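DUF416 domain-containing protein (Shewanella baltica, PDB 2Q9R) is of unknown function, an all-helical DUF416 family protein that crystallises with two copies packed as a symmetric pair and with benzoic acid bound. Local coordinates at the interface of chains A and B. Coordinates in Å, arbitrary orientation; residue numbers count along the deposited sequence, not the author numbering. Chains: chain A/B, Protein of unknown function.

The interface of chains A and B. Residues chain A 136-138, 140, 148; chain B 37, 41, 89.
The ring of A:Phe148 meets B:Leu37 and B:Val41 through its CD1 and CE1 atoms, a worked example of how two copies of a helical protein can meet through crossed apolar side chains. Its CG stands anti to the backbone N (chi1 174°), which sends the ring away from its helix and toward the partner. Neighbouring ring atoms then do the touching: CE1 of A:Phe148 lies 3.7 Å from CD2 of B:Leu37, and CD1 of A:Phe148 lies 3.8 Å from CG2 of B:Val41. Both aliphatic side chains run roughly at right angles to the aromatic one, and these two methyls flank CD1 and CE1 from opposite sides of the ring plane. At the ring's edge and in its plane sits the hydroxyl OG of A:Ser136, from the same chain.

B:Val41 is forked over two partners. While CG2 touches CD1 and CE1 of the ring, CG1, anti to the backbone N (chi1 171°), reaches CG1 of A:Val138 at 3.9 Å, again with the side chains crossed. An alanine in place of A:Phe148 would probably leave a gap between the two chains, with the methyls of B:Leu37 and B:Val41 deprived of their aromatic partner.

B:Ala89 also packs closely, lying against the carbonyls at the end of helix 120-136, with its CA 3.4 Å from O of A:Ser136. Packing slackens at A:Leu140, whose CD1 comes no nearer than 4.3 Å to CG1 of B:Val41. A:Asp137 loses little surface to the partner, and its carboxylate is turned away from B:Ala89. Within this patch the contact is van der Waals and apolar.

The patch belongs to a two-fold symmetric interface and recurs with the chains exchanged; the structure alone does not establish whether this pair is the biological form. In the fold, the end of helix 120-136, the following loop and helix 142-150 of chain A face the C-terminal end of helix 17-42 and the loop at B:Ala89.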
# COMPACT_ATOMS: atom_id res chain seq x y z
N SER A 136 11.28 -5.65 3.79
CA SER A 136 12.36 -4.68 3.93
C SER A 136 13.75 -5.21 4.22
O SER A 136 14.73 -4.78 3.61
CB SER A 136 11.97 -3.70 5.02
OG SER A 136 10.93 -2.85 4.56
N ASP A 137 13.83 -6.08 5.22
CA ASP A 137 15.09 -6.67 5.64
C ASP A 137 16.13 -5.60 5.94
O ASP A 137 17.25 -5.63 5.44
CB ASP A 137 15.57 -7.63 4.55
CG ASP A 137 16.42 -8.77 5.10
OD1 ASP A 137 16.75 -8.82 6.32
OD2 ASP A 137 16.78 -9.63 4.27
N VAL A 138 15.72 -4.62 6.75
CA VAL A 138 16.62 -3.56 7.19
C VAL A 138 17.12 -3.83 8.61
O VAL A 138 16.48 -4.55 9.38
CB VAL A 138 15.96 -2.15 7.17
CG1 VAL A 138 15.71 -1.72 5.77
CG2 VAL A 138 14.69 -2.10 8.01
N LEU A 140 17.49 -1.50 10.95
CA LEU A 140 17.07 -0.38 11.81
C LEU A 140 16.38 -0.85 13.06
O LEU A 140 15.73 -1.89 13.06
CB LEU A 140 16.08 0.55 11.08
CG LEU A 140 16.49 1.23 9.78
CD1 LEU A 140 15.30 1.99 9.20
CD2 LEU A 140 17.69 2.16 10.00
N PHE A 148 11.02 4.61 9.49
CA PHE A 148 11.08 3.84 8.25
C PHE A 148 9.74 3.17 7.95
O PHE A 148 9.24 3.22 6.83
CB PHE A 148 12.17 2.78 8.35
CG PHE A 148 12.22 1.87 7.18
CD1 PHE A 148 12.87 2.25 6.02
CD2 PHE A 148 11.62 0.62 7.23
CE1 PHE A 148 12.91 1.40 4.92
CE2 PHE A 148 11.68 -0.24 6.16
CZ PHE A 148 12.30 0.15 4.99
N LEU B 37 14.70 7.06 -0.08
CA LEU B 37 14.59 6.27 1.13
C LEU B 37 15.77 5.27 1.22
O LEU B 37 16.44 5.17 2.23
CB LEU B 37 13.24 5.54 1.20
CG LEU B 37 12.99 4.79 2.55
CD1 LEU B 37 13.06 5.75 3.74
CD2 LEU B 37 11.68 3.98 2.53
N VAL B 41 18.64 5.14 4.14
CA VAL B 41 18.69 3.98 4.99
C VAL B 41 19.96 3.16 4.79
O VAL B 41 20.56 2.69 5.72
CB VAL B 41 17.43 3.08 4.78
CG1 VAL B 41 17.55 1.71 5.52
CG2 VAL B 41 16.17 3.88 5.21
N ALA B 89 19.11 -5.29 2.14
CA ALA B 89 17.82 -4.60 2.16
C ALA B 89 17.12 -4.69 0.81
O ALA B 89 17.76 -4.59 -0.22
CB ALA B 89 18.00 -3.16 2.59